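Local coordinates for glutamine synthetase (PDB 5ZLI), which is a bacterial glutamine synthetase of the I-beta type, a dodecameric enzyme whose chain combines a beta-grasp domain with a catalytic domain, at residues A319-A324 / E431-D436; A435-L440 / F446-I451; E14-C19 / Y43-L48; D28-D33 / F85-S90; Y344-R349 / V353-G358. All coordinates share one frame; numbering follows the deposited sequence.

Interaction 1: A319-A324 / E431-D436; sequences AAFTNA and EEMLAD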
# COMPACT_ATOMS: atom_id res chain seq x y z
N ALA B 319 28.22 6.60 47.56
CA ALA B 319 27.28 6.51 46.45
C ALA B 319 27.99 6.40 45.12
O ALA B 319 27.47 5.76 44.21
CB ALA B 319 26.36 7.73 46.45
N ALA B 320 29.19 6.97 45.00
CA ALA B 320 30.02 6.88 43.80
C ALA B 320 30.39 5.44 43.40
O ALA B 320 30.73 5.19 42.24
CB ALA B 320 31.27 7.73 43.98
N PHE B 321 30.38 4.49 44.33
CA PHE B 321 30.64 3.13 43.88
C PHE B 321 29.40 2.27 43.83
O PHE B 321 29.36 1.32 43.03
CB PHE B 321 31.67 2.45 44.77
CG PHE B 321 32.96 3.18 44.86
CD1 PHE B 321 33.90 3.05 43.87
CD2 PHE B 321 33.24 3.99 45.95
CE1 PHE B 321 35.12 3.72 43.95
CE2 PHE B 321 34.46 4.66 46.04
CZ PHE B 321 35.39 4.52 45.05
N THR B 322 28.40 2.58 44.66
CA THR B 322 27.16 1.82 44.73
C THR B 322 26.10 2.34 43.79
O THR B 322 25.17 1.60 43.44
CB THR B 322 26.58 1.82 46.14
OG1 THR B 322 26.47 3.17 46.61
CG2 THR B 322 27.47 1.04 47.06
N ASN B 323 26.19 3.63 43.41
CA ASN B 323 25.23 4.31 42.52
C ASN B 323 26.07 5.05 41.48
O ASN B 323 26.17 6.28 41.49
CB ASN B 323 24.34 5.24 43.33
CG ASN B 323 23.58 4.49 44.38
OD1 ASN B 323 24.13 4.16 45.44
ND2 ASN B 323 22.32 4.18 44.10
N ALA B 324 26.62 4.26 40.54
CA ALA B 324 27.77 4.66 39.75
C ALA B 324 27.40 5.15 38.35
O ALA B 324 28.29 5.31 37.50
CB ALA B 324 28.78 3.51 39.68
N GLU B 431 32.48 14.15 43.81
CA GLU B 431 33.02 15.20 44.67
C GLU B 431 33.04 14.75 46.14
O GLU B 431 34.08 14.82 46.81
CB GLU B 431 32.19 16.47 44.44
CG GLU B 431 32.54 17.15 43.11
CD GLU B 431 31.51 18.19 42.64
OE1 GLU B 431 30.51 18.46 43.35
OE2 GLU B 431 31.72 18.73 41.52
N GLU B 432 31.91 14.25 46.65
CA GLU B 432 31.88 13.80 48.03
C GLU B 432 32.87 12.66 48.26
O GLU B 432 33.49 12.57 49.32
CB GLU B 432 30.47 13.36 48.43
CG GLU B 432 29.49 14.51 48.30
CD GLU B 432 29.32 15.33 49.53
OE1 GLU B 432 29.52 14.80 50.64
OE2 GLU B 432 29.03 16.54 49.38
N MET B 433 33.01 11.77 47.28
CA MET B 433 33.99 10.71 47.45
C MET B 433 35.41 11.26 47.43
O MET B 433 36.24 10.89 48.27
CB MET B 433 33.88 9.65 46.37
CG MET B 433 34.90 8.56 46.64
SD MET B 433 35.48 7.68 45.20
CE MET B 433 36.48 8.93 44.41
N LEU B 434 35.70 12.11 46.46
CA LEU B 434 37.06 12.60 46.31
C LEU B 434 37.49 13.44 47.50
O LEU B 434 38.68 13.49 47.81
CB LEU B 434 37.17 13.42 45.03
CG LEU B 434 37.13 12.59 43.77
CD1 LEU B 434 37.09 13.48 42.52
CD2 LEU B 434 38.37 11.74 43.76
N ALA B 435 36.54 14.06 48.20
CA ALA B 435 36.83 14.83 49.39
C ALA B 435 36.80 13.99 50.66
O ALA B 435 36.98 14.53 51.76
CB ALA B 435 35.86 15.99 49.51
N ASP B 436 36.59 12.69 50.54
CA ASP B 436 36.56 11.74 51.65
C ASP B 436 36.96 10.39 51.08
O ASP B 436 36.12 9.55 50.74
CB ASP B 436 35.20 11.62 52.31
CG ASP B 436 35.28 10.91 53.61
OD1 ASP B 436 34.22 10.62 54.22
OD2 ASP B 436 36.43 10.52 53.96

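Interaction 2: A435-L440 / F446-I451; sequences ADKQYL and FSEEFI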
# COMPACT_ATOMS: atom_id res chain seq x y z
N ALA B 435 36.54 14.06 48.20
CA ALA B 435 36.83 14.83 49.39
C ALA B 435 36.80 13.99 50.66
O ALA B 435 36.98 14.53 51.76
CB ALA B 435 35.86 15.99 49.51
N ASP B 436 36.59 12.69 50.54
CA ASP B 436 36.56 11.74 51.65
C ASP B 436 36.96 10.39 51.08
O ASP B 436 36.12 9.55 50.74
CB ASP B 436 35.20 11.62 52.31
CG ASP B 436 35.28 10.91 53.61
OD1 ASP B 436 34.22 10.62 54.22
OD2 ASP B 436 36.43 10.52 53.96
N LYS B 437 38.25 10.18 50.96
CA LYS B 437 38.71 8.99 50.29
C LYS B 437 39.59 8.16 51.19
O LYS B 437 40.04 7.08 50.77
CB LYS B 437 39.45 9.40 49.01
CG LYS B 437 40.08 10.79 49.10
CD LYS B 437 40.74 11.22 47.79
CE LYS B 437 41.46 12.57 47.92
NZ LYS B 437 41.91 13.14 46.60
N GLN B 438 39.77 8.56 52.44
CA GLN B 438 40.81 7.93 53.25
C GLN B 438 40.38 6.56 53.75
O GLN B 438 41.19 5.63 53.80
CB GLN B 438 41.23 8.83 54.40
CG GLN B 438 42.70 8.65 54.78
CD GLN B 438 43.63 8.80 53.58
OE1 GLN B 438 44.39 7.88 53.25
NE2 GLN B 438 43.58 9.96 52.93
N TYR B 439 39.12 6.39 54.13
CA TYR B 439 38.70 5.11 54.65
C TYR B 439 38.79 4.01 53.61
O TYR B 439 38.77 2.83 53.98
CB TYR B 439 37.27 5.19 55.16
CG TYR B 439 36.29 5.42 54.06
CD1 TYR B 439 36.05 6.70 53.57
CD2 TYR B 439 35.62 4.35 53.47
CE1 TYR B 439 35.16 6.91 52.56
CE2 TYR B 439 34.72 4.56 52.44
CZ TYR B 439 34.50 5.84 52.00
OH TYR B 439 33.60 6.05 50.97
N LEU B 440 38.88 4.36 52.33
CA LEU B 440 39.13 3.37 51.29
C LEU B 440 40.61 3.08 51.11
O LEU B 440 40.98 1.96 50.74
CB LEU B 440 38.58 3.87 49.97
CG LEU B 440 37.08 4.00 49.96
CD1 LEU B 440 36.64 4.96 48.85
CD2 LEU B 440 36.55 2.59 49.76
N PHE B 446 42.07 0.51 48.00
CA PHE B 446 41.77 1.39 46.88
C PHE B 446 43.01 2.28 46.75
O PHE B 446 43.15 3.28 47.45
CB PHE B 446 40.49 2.22 47.15
CG PHE B 446 39.19 1.41 47.14
CD1 PHE B 446 38.93 0.45 48.11
CD2 PHE B 446 38.20 1.69 46.22
CE1 PHE B 446 37.77 -0.25 48.11
CE2 PHE B 446 37.02 0.99 46.23
CZ PHE B 446 36.81 0.02 47.18
N SER B 447 43.93 1.90 45.89
CA SER B 447 45.08 2.76 45.66
C SER B 447 44.65 4.06 44.99
O SER B 447 43.63 4.13 44.30
CB SER B 447 46.11 2.02 44.83
OG SER B 447 45.80 2.09 43.47
N GLU B 448 45.42 5.12 45.20
CA GLU B 448 45.00 6.42 44.69
C GLU B 448 45.01 6.47 43.18
O GLU B 448 44.13 7.10 42.58
CB GLU B 448 45.86 7.54 45.27
CG GLU B 448 45.61 8.92 44.64
CD GLU B 448 44.57 9.77 45.33
OE1 GLU B 448 43.97 9.32 46.34
OE2 GLU B 448 44.38 10.92 44.84
N GLU B 449 45.99 5.83 42.53
CA GLU B 449 45.95 5.74 41.07
C GLU B 449 44.58 5.25 40.60
O GLU B 449 43.93 5.91 39.79
CB GLU B 449 47.08 4.86 40.56
CG GLU B 449 48.29 5.70 40.14
CD GLU B 449 49.63 4.99 40.31
OE1 GLU B 449 50.66 5.69 40.47
OE2 GLU B 449 49.66 3.74 40.27
N PHE B 450 44.10 4.15 41.18
CA PHE B 450 42.77 3.66 40.82
C PHE B 450 41.69 4.74 41.02
O PHE B 450 40.88 4.97 40.11
CB PHE B 450 42.40 2.40 41.62
CG PHE B 450 40.93 2.01 41.50
CD1 PHE B 450 40.46 1.31 40.41
CD2 PHE B 450 40.01 2.41 42.46
CE1 PHE B 450 39.11 0.98 40.30
CE2 PHE B 450 38.68 2.09 42.34
CZ PHE B 450 38.23 1.38 41.25
N ILE B 451 41.65 5.38 42.19
CA ILE B 451 40.59 6.36 42.48
C ILE B 451 40.57 7.45 41.43
O ILE B 451 39.51 7.93 41.02
CB ILE B 451 40.76 6.99 43.87
CG1 ILE B 451 40.40 6.01 45.01
CG2 ILE B 451 39.98 8.31 43.98
CD1 ILE B 451 40.85 6.51 46.40

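Interaction 3: E14-C19 / Y43-L48; sequences EFFEFC and YSFGAL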
# COMPACT_ATOMS: atom_id res chain seq x y z
N GLU B 14 42.23 -31.15 39.03
CA GLU B 14 40.84 -31.60 39.07
C GLU B 14 40.00 -30.78 38.13
O GLU B 14 38.97 -31.26 37.62
CB GLU B 14 40.31 -31.49 40.48
CG GLU B 14 40.33 -30.09 41.04
CD GLU B 14 39.65 -30.04 42.39
OE1 GLU B 14 38.53 -29.50 42.45
OE2 GLU B 14 40.22 -30.57 43.37
N PHE B 15 40.41 -29.54 37.88
CA PHE B 15 39.73 -28.73 36.89
C PHE B 15 39.87 -29.34 35.51
O PHE B 15 38.89 -29.39 34.76
CB PHE B 15 40.29 -27.31 36.94
CG PHE B 15 40.00 -26.51 35.72
CD1 PHE B 15 40.80 -26.61 34.60
CD2 PHE B 15 38.92 -25.65 35.71
CE1 PHE B 15 40.52 -25.88 33.49
CE2 PHE B 15 38.63 -24.91 34.62
CZ PHE B 15 39.43 -25.02 33.50
N PHE B 16 41.07 -29.81 35.15
CA PHE B 16 41.27 -30.48 33.87
C PHE B 16 40.42 -31.73 33.73
O PHE B 16 40.01 -32.08 32.61
CB PHE B 16 42.72 -30.88 33.69
CG PHE B 16 43.48 -29.99 32.82
CD1 PHE B 16 43.96 -28.79 33.30
CD2 PHE B 16 43.67 -30.32 31.50
CE1 PHE B 16 44.67 -27.94 32.47
CE2 PHE B 16 44.37 -29.48 30.66
CZ PHE B 16 44.87 -28.29 31.14
N GLU B 17 40.19 -32.45 34.82
CA GLU B 17 39.39 -33.66 34.74
C GLU B 17 37.91 -33.33 34.62
O GLU B 17 37.16 -34.01 33.91
CB GLU B 17 39.66 -34.53 35.97
CG GLU B 17 38.69 -35.70 36.16
CD GLU B 17 37.48 -35.37 37.04
OE1 GLU B 17 36.65 -36.28 37.26
OE2 GLU B 17 37.35 -34.21 37.50
N PHE B 18 37.47 -32.28 35.32
CA PHE B 18 36.12 -31.75 35.14
C PHE B 18 35.82 -31.50 33.67
O PHE B 18 34.72 -31.78 33.19
CB PHE B 18 36.02 -30.47 35.99
CG PHE B 18 34.73 -29.68 35.84
CD1 PHE B 18 33.60 -30.03 36.56
CD2 PHE B 18 34.69 -28.54 35.07
CE1 PHE B 18 32.44 -29.27 36.46
CE2 PHE B 18 33.54 -27.79 34.97
CZ PHE B 18 32.41 -28.15 35.66
N CYS B 19 36.81 -30.99 32.93
CA CYS B 19 36.64 -30.73 31.50
C CYS B 19 36.57 -32.02 30.67
O CYS B 19 35.72 -32.14 29.77
CB CYS B 19 37.77 -29.82 31.01
SG CYS B 19 37.68 -28.12 31.68
N TYR B 43 39.40 -19.99 24.86
CA TYR B 43 40.51 -20.78 24.36
C TYR B 43 39.97 -22.13 23.93
O TYR B 43 39.16 -22.74 24.62
CB TYR B 43 41.61 -20.98 25.39
CG TYR B 43 42.77 -19.99 25.32
CD1 TYR B 43 42.75 -18.78 26.03
CD2 TYR B 43 43.90 -20.28 24.56
CE1 TYR B 43 43.82 -17.89 25.97
CE2 TYR B 43 44.97 -19.40 24.49
CZ TYR B 43 44.93 -18.21 25.20
OH TYR B 43 46.00 -17.36 25.12
N SER B 44 40.40 -22.56 22.75
CA SER B 44 40.11 -23.91 22.31
C SER B 44 40.74 -24.86 23.30
O SER B 44 41.97 -24.85 23.48
CB SER B 44 40.69 -24.10 20.90
OG SER B 44 40.29 -25.31 20.26
N PHE B 45 39.91 -25.63 24.02
CA PHE B 45 40.46 -26.57 24.99
C PHE B 45 41.44 -27.47 24.24
O PHE B 45 41.38 -27.62 23.01
CB PHE B 45 39.36 -27.40 25.66
CG PHE B 45 39.86 -28.45 26.64
CD1 PHE B 45 40.24 -28.10 27.92
CD2 PHE B 45 39.97 -29.78 26.26
CE1 PHE B 45 40.70 -29.07 28.82
CE2 PHE B 45 40.43 -30.75 27.16
CZ PHE B 45 40.79 -30.39 28.43
N GLY B 46 42.34 -28.10 24.97
CA GLY B 46 43.31 -28.94 24.33
C GLY B 46 44.53 -28.16 23.92
O GLY B 46 45.61 -28.72 23.79
N ALA B 47 44.34 -26.87 23.68
CA ALA B 47 45.42 -25.93 23.49
C ALA B 47 45.74 -25.26 24.81
O ALA B 47 46.55 -24.33 24.86
CB ALA B 47 45.03 -24.89 22.44
N LEU B 48 45.18 -25.79 25.89
CA LEU B 48 45.38 -25.26 27.22
C LEU B 48 46.53 -25.98 27.89
O LEU B 48 46.54 -27.22 27.94
CB LEU B 48 44.15 -25.39 28.11
CG LEU B 48 43.27 -24.16 28.24
CD1 LEU B 48 42.32 -24.41 29.39
CD2 LEU B 48 44.16 -22.99 28.53

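Interaction 4: D28-D33 / F85-S90; sequences DFRFSD and FIDPFS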
# COMPACT_ATOMS: atom_id res chain seq x y z
N ASP B 28 36.13 -20.32 28.72
CA ASP B 28 35.69 -18.94 28.58
C ASP B 28 36.21 -18.20 29.81
O ASP B 28 35.58 -18.19 30.87
CB ASP B 28 34.15 -18.88 28.45
CG ASP B 28 33.66 -17.63 27.72
OD1 ASP B 28 34.46 -17.02 26.98
OD2 ASP B 28 32.46 -17.28 27.87
N PHE B 29 37.38 -17.58 29.67
CA PHE B 29 37.97 -16.86 30.79
C PHE B 29 37.24 -15.54 30.91
O PHE B 29 37.30 -14.73 29.98
CB PHE B 29 39.45 -16.62 30.58
CG PHE B 29 40.23 -17.87 30.39
CD1 PHE B 29 40.28 -18.81 31.39
CD2 PHE B 29 40.94 -18.10 29.24
CE1 PHE B 29 41.00 -19.99 31.24
CE2 PHE B 29 41.67 -19.27 29.08
CZ PHE B 29 41.70 -20.22 30.08
N ARG B 30 36.61 -15.29 32.05
CA ARG B 30 35.84 -14.07 32.20
C ARG B 30 36.40 -13.18 33.29
O ARG B 30 36.93 -13.66 34.31
CB ARG B 30 34.40 -14.40 32.44
CG ARG B 30 33.83 -15.06 31.25
CD ARG B 30 32.34 -14.95 31.22
NE ARG B 30 31.85 -15.69 30.07
CZ ARG B 30 30.58 -15.99 29.90
NH1 ARG B 30 29.71 -15.61 30.82
NH2 ARG B 30 30.20 -16.67 28.82
N PHE B 31 36.31 -11.87 33.06
CA PHE B 31 36.92 -10.89 33.92
C PHE B 31 36.14 -9.60 33.80
O PHE B 31 35.48 -9.35 32.79
CB PHE B 31 38.41 -10.66 33.58
CG PHE B 31 38.65 -10.13 32.18
CD1 PHE B 31 38.69 -10.98 31.09
CD2 PHE B 31 38.87 -8.77 31.96
CE1 PHE B 31 38.93 -10.49 29.80
CE2 PHE B 31 39.11 -8.26 30.65
CZ PHE B 31 39.15 -9.12 29.58
N SER B 32 36.17 -8.80 34.85
CA SER B 32 35.34 -7.61 34.96
C SER B 32 36.24 -6.39 34.90
O SER B 32 37.15 -6.25 35.72
CB SER B 32 34.54 -7.65 36.27
OG SER B 32 34.02 -8.97 36.48
N ASP B 33 35.98 -5.52 33.92
CA ASP B 33 36.64 -4.22 33.89
C ASP B 33 36.05 -3.35 35.00
O ASP B 33 35.21 -3.80 35.79
CB ASP B 33 36.52 -3.56 32.50
CG ASP B 33 35.11 -3.04 32.15
OD1 ASP B 33 34.06 -3.52 32.67
OD2 ASP B 33 35.06 -2.10 31.33
N PHE B 85 31.89 -22.86 35.87
CA PHE B 85 30.64 -23.52 35.54
C PHE B 85 30.57 -23.73 34.05
O PHE B 85 31.12 -22.95 33.28
CB PHE B 85 29.46 -22.69 36.02
CG PHE B 85 29.39 -21.34 35.39
CD1 PHE B 85 30.23 -20.31 35.82
CD2 PHE B 85 28.44 -21.07 34.42
CE1 PHE B 85 30.15 -19.02 35.25
CE2 PHE B 85 28.34 -19.80 33.86
CZ PHE B 85 29.21 -18.77 34.28
N ILE B 86 29.85 -24.78 33.65
CA ILE B 86 29.59 -24.96 32.23
C ILE B 86 28.53 -23.97 31.76
O ILE B 86 27.42 -23.92 32.31
CB ILE B 86 29.15 -26.40 31.94
CG1 ILE B 86 30.34 -27.35 32.13
CG2 ILE B 86 28.53 -26.49 30.59
CD1 ILE B 86 30.03 -28.84 31.83
N ASP B 87 28.85 -23.21 30.72
CA ASP B 87 27.89 -22.26 30.17
C ASP B 87 26.77 -23.01 29.45
O ASP B 87 27.04 -23.71 28.46
CB ASP B 87 28.63 -21.30 29.25
CG ASP B 87 27.81 -20.09 28.89
OD1 ASP B 87 26.64 -20.03 29.27
OD2 ASP B 87 28.38 -19.14 28.29
N PRO B 88 25.51 -22.88 29.90
CA PRO B 88 24.43 -23.64 29.24
C PRO B 88 24.09 -23.11 27.87
O PRO B 88 23.64 -23.89 27.02
CB PRO B 88 23.24 -23.47 30.20
CG PRO B 88 23.50 -22.17 30.85
CD PRO B 88 25.00 -22.06 31.00
N PHE B 89 24.35 -21.83 27.60
CA PHE B 89 23.84 -21.20 26.39
C PHE B 89 24.67 -21.57 25.18
O PHE B 89 24.11 -21.90 24.13
CB PHE B 89 23.84 -19.69 26.53
CG PHE B 89 23.11 -19.20 27.73
CD1 PHE B 89 21.74 -19.37 27.83
CD2 PHE B 89 23.79 -18.55 28.76
CE1 PHE B 89 21.04 -18.92 28.94
CE2 PHE B 89 23.11 -18.10 29.87
CZ PHE B 89 21.73 -18.29 29.97
N SER B 90 26.00 -21.58 25.31
CA SER B 90 26.86 -21.81 24.16
C SER B 90 26.52 -23.12 23.47
O SER B 90 26.26 -24.14 24.12
CB SER B 90 28.34 -21.79 24.55
OG SER B 90 28.58 -22.69 25.61

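Interaction 5: Y344-R349 / V353-G358; sequences YSANNR and VRIPYG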
# COMPACT_ATOMS: atom_id res chain seq x y z
N TYR B 344 18.26 4.75 59.45
CA TYR B 344 17.90 3.35 59.59
C TYR B 344 16.56 3.23 60.31
O TYR B 344 16.16 4.13 61.06
CB TYR B 344 19.02 2.57 60.36
CG TYR B 344 19.37 3.18 61.74
CD1 TYR B 344 20.12 4.36 61.84
CD2 TYR B 344 18.92 2.59 62.93
CE1 TYR B 344 20.43 4.92 63.07
CE2 TYR B 344 19.23 3.16 64.17
CZ TYR B 344 19.98 4.32 64.23
OH TYR B 344 20.28 4.88 65.45
N SER B 345 15.85 2.13 60.06
CA SER B 345 14.60 1.84 60.77
C SER B 345 14.20 0.41 60.48
O SER B 345 14.42 -0.09 59.38
CB SER B 345 13.47 2.80 60.37
OG SER B 345 13.75 4.10 60.86
N ALA B 346 13.62 -0.24 61.48
CA ALA B 346 13.09 -1.57 61.26
C ALA B 346 11.79 -1.47 60.48
O ALA B 346 10.97 -0.58 60.72
CB ALA B 346 12.88 -2.30 62.58
N ASN B 347 11.63 -2.38 59.52
CA ASN B 347 10.40 -2.48 58.74
C ASN B 347 10.12 -1.21 57.93
O ASN B 347 8.96 -0.88 57.66
CB ASN B 347 9.23 -2.78 59.67
CG ASN B 347 9.60 -3.74 60.75
OD1 ASN B 347 10.15 -4.81 60.49
ND2 ASN B 347 9.42 -3.31 62.00
N ASN B 348 11.15 -0.45 57.55
CA ASN B 348 10.94 0.83 56.89
C ASN B 348 11.60 0.84 55.52
O ASN B 348 12.83 0.75 55.42
CB ASN B 348 11.48 1.95 57.77
CG ASN B 348 10.94 3.31 57.42
OD1 ASN B 348 10.72 3.63 56.25
ND2 ASN B 348 10.72 4.13 58.44
N ARG B 349 10.80 0.99 54.47
CA ARG B 349 11.31 1.03 53.11
C ARG B 349 11.48 2.44 52.57
O ARG B 349 11.85 2.60 51.40
CB ARG B 349 10.42 0.22 52.15
CG ARG B 349 10.35 -1.21 52.55
CD ARG B 349 9.97 -2.04 51.38
NE ARG B 349 10.47 -3.41 51.51
CZ ARG B 349 10.10 -4.29 52.43
NH1 ARG B 349 9.22 -3.97 53.36
NH2 ARG B 349 10.63 -5.52 52.41
N VAL B 353 18.91 2.54 55.17
CA VAL B 353 19.19 1.22 55.70
C VAL B 353 17.92 0.70 56.34
O VAL B 353 17.11 1.46 56.88
CB VAL B 353 20.34 1.21 56.72
CG1 VAL B 353 20.88 -0.22 56.86
CG2 VAL B 353 21.41 2.21 56.29
N ARG B 354 17.76 -0.61 56.30
CA ARG B 354 16.55 -1.21 56.81
C ARG B 354 16.93 -2.40 57.67
O ARG B 354 17.79 -3.19 57.28
CB ARG B 354 15.63 -1.64 55.68
CG ARG B 354 14.60 -2.60 56.11
CD ARG B 354 13.49 -2.60 55.15
NE ARG B 354 12.70 -3.79 55.36
CZ ARG B 354 13.01 -4.93 54.81
NH1 ARG B 354 14.04 -4.97 53.98
NH2 ARG B 354 12.28 -6.01 55.05
N ILE B 355 16.30 -2.48 58.83
CA ILE B 355 16.43 -3.63 59.72
C ILE B 355 15.25 -4.56 59.43
O ILE B 355 14.10 -4.18 59.69
CB ILE B 355 16.45 -3.21 61.18
CG1 ILE B 355 17.63 -2.28 61.42
CG2 ILE B 355 16.58 -4.40 62.05
CD1 ILE B 355 17.28 -0.80 61.28
N PRO B 356 15.48 -5.73 58.85
CA PRO B 356 14.37 -6.66 58.60
C PRO B 356 13.73 -7.18 59.89
O PRO B 356 14.34 -7.20 60.96
CB PRO B 356 15.03 -7.80 57.81
CG PRO B 356 16.25 -7.15 57.16
CD PRO B 356 16.73 -6.15 58.17
N TYR B 357 12.50 -7.67 59.73
CA TYR B 357 11.66 -8.09 60.85
C TYR B 357 12.22 -9.30 61.59
O TYR B 357 12.32 -9.28 62.83
CB TYR B 357 10.25 -8.40 60.34
CG TYR B 357 9.48 -9.24 61.32
CD1 TYR B 357 9.42 -10.63 61.18
CD2 TYR B 357 8.90 -8.66 62.44
CE1 TYR B 357 8.76 -11.40 62.10
CE2 TYR B 357 8.23 -9.44 63.38
CZ TYR B 357 8.16 -10.80 63.20
OH TYR B 357 7.50 -11.60 64.12
N GLY B 358 12.56 -10.38 60.87
CA GLY B 358 13.01 -11.63 61.47
C GLY B 358 14.12 -11.46 62.50
O GLY B 358 13.90 -11.74 63.69

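Interaction 1: A319-A324 / E431-D436
Met433 reaches out from helix 426-434 to Phe321 and Ala320 on helix 315-322, and these three buried side chains carry the contact between residues 319-324 and 431-436. The packed part is small and wholly apolar. Met433 SD sits 4.0 Å from the centroid of the Phe321 ring and 54° off the ring normal, an oblique Met-aromatic contact made on the CE2 and CZ end of the ring. Behind the sulfur, Met433 CG lies 4.0 Å from Phe321 CE2. Closer to the backbones, Met433 CB meets Ala320 CB, also at 4.0 Å. With CG anti to the backbone N (chi1 -178°), the thioether runs across the phenyl group at about a right angle, and the bend at chi3 (71°) turns CE aside to Ile451.

The outer side is looser. Glu431 and Glu432 are partly exposed, and the Glu432 carboxylate leads off from the contact to a salt bridge with Arg316. Ala435, just past the helix, is exposed, and no hydrogen bond joins the two segments.

Other helices close round the apolar part: Phe321 packs edge-to-face with Phe446, meets the ring of Tyr454 and touches Ala383 of helix 377-393, while helix 448-466 places Ile451 against Met433 and the Tyr454 hydroxyl on Ala320 O.

Interaction 2: A435-L440 / F446-I451
Leu440 sets its CD2 methyl over the centre of the Phe446 ring, 3.5 Å from the centroid and 12° off the ring normal, a CH-pi contact on one face. Leu440 CB supports the same side chain at its root, 3.8 Å from Phe446 CB. The backbones meet beside this pair, where Phe446 N donates to Leu440 O at 3.3 Å. Further along, Lys437 CB touches Ile451 CD1 at 4.1 Å. Beyond CG the lysine is extended, which brings NZ beside Glu448, whose chain is bent at chi2 (91°). The resulting ion pair, Lys437 NZ to Glu448 OE2, is long at 3.8 Å.

In the next shell, Phe446 is packed by Ala382 of helix 377-393 and Ile117 of helix 114-128. Tyr439 stacks on His314. Ser447 occupies the N-cap position of helix 448-466, and its OG is hydrogen-bonded to Glu111.

The chemistry is thus graded, from a buried apolar ring contact to an ion pair between partly exposed residues. Glu448 has its stronger partner in Lys441, and two nearby lysines would probably favour its ionised form.

Interaction 3: E14-C19 / Y43-L48
The rings of Phe16 and Phe45 meet obliquely, with centroids 5.9 Å apart and planes at 49°, so neither lies flat on the other. Their approach runs through Phe16 CE2 and Phe45 CE1, 4.1 Å apart. The edge of the Phe16 ring points at the backbone of the other segment: Leu48 O lies in the ring plane, 3.8 Å from Phe16 CZ. His50 stacks on Phe16. The Phe45 ring is approached obliquely by Cys19, whose CB is 3.7 Å from Phe45 CE1 and whose SG makes a looser sulfur-aromatic contact, 5.1 Å from the centroid. That same sulfur lies over one face of the Phe15 ring, offset toward the rim.

Phe45 stretches across to the helix because its CG is anti to the backbone N (chi1 177°). It stands in a type II turn from Ser44 to Ala47, in which Gly46 adopts a positive phi (88°), a conformation suited to glycine.

Helix 9-20 is thereby packed on the turn that follows strand 38-44, beside the beta-grasp sheet. Leu48 also rests on Val27 and Phe29 of strand 26-32, and through Tyr43 the sheet continues into an antiparallel strand of a neighbouring subunit.

Interaction 4: D28-D33 / F85-S90
A buried salt-bridge network of Asp28, Arg30 and Asp87 links strands 26-32 and 84-87 of the beta-grasp sheet, each of which pairs with strand 94-103. Arg30 grips Asp28 side-on: NE bonds to Asp28 OD2 at 2.8 Å, and NH2 bonds to the same oxygen. This oxygen lies at the edge of the guanidinium, in its plane. The hydrogen bond across the contact is weak, Arg30 NH2 reaching Asp87 OD2 at 3.1 Å with an N-H...O angle of 125°. The guanidinium and the Asp87 carboxylate are turned 84° against each other, and Asp87 OD2 lies oblique to the guanidinium. Its stronger partner is the hydroxyl of Tyr250, whose ring, like that of Trp38, also makes a cation-pi contact with Arg30. Asp28 OD1 is hydrogen-bonded to His40 ND1.

Asp28 OD2 and Asp87 OD2 stand 4.5 Å apart, so the arginine shared between them would offset the repulsion of two buried carboxylates and probably stabilise both as anions.

Interaction 5: Y344-R349 / V353-G358
Arg349 NH2 lies over one face of the Arg354 guanidinium, offset to its rim, with the planes tilted 34° and the CZ atoms of Arg349 and Arg354 3.8 Å from each other. Pro356 CA lies over the opposite face of Arg354. The two cations converge on one anion, since both form salt bridges to Asp74 of a neighbouring subunit, and Arg354 is also paired with Glu367. On its way there, the extended Arg354 chain passes Asn348 O, 3.4 Å from its CD.

Strands 341-346 and 351-355 pair in parallel here, within a mixed sheet of the catalytic domain that strand 366-368 extends: Ile355 N donates to Ser345 O at 3.1 Å, and Asn347 N to Ile355 O at 3.1 Å. A type II turn from Ser345 to Asn348 begins the return of the chain.

On the sheet face opposite Arg354, Tyr344 and Ile355 lie side by side and point the same way. Ile355 CD1 sits at the edge of the tyrosine ring, 3.9 Å from Tyr344 CB, while Ala346 CB meets Ile355 CB at 3.9 Å. The Tyr344 hydroxyl is hydrogen-bonded to Gly399 O.

In the fold
From the N terminus, interaction 3 opens first and closes its loop at 43-48. Interaction 4 starts inside that loop and closes beyond it at 85-90, so the two cross. They touch where Tyr43 and Leu48 pack on Phe29; interaction 3 ties helix 9-20 to the beta-grasp domain, and interaction 4 ties two of its strands. In the catalytic domain, interaction 1 closes the long loop from 319-324 to 431-436, and interaction 5 is a tight strand pairing nested inside it. Interaction 2 begins on Ala435 and Asp436, where interaction 1 ends, and closes a short loop at 446-451; their centres are 10 Å apart, and they form one continuous helical packing. Interaction 4 approaches interaction 2 to about 7 Å between nearest atoms, without touching.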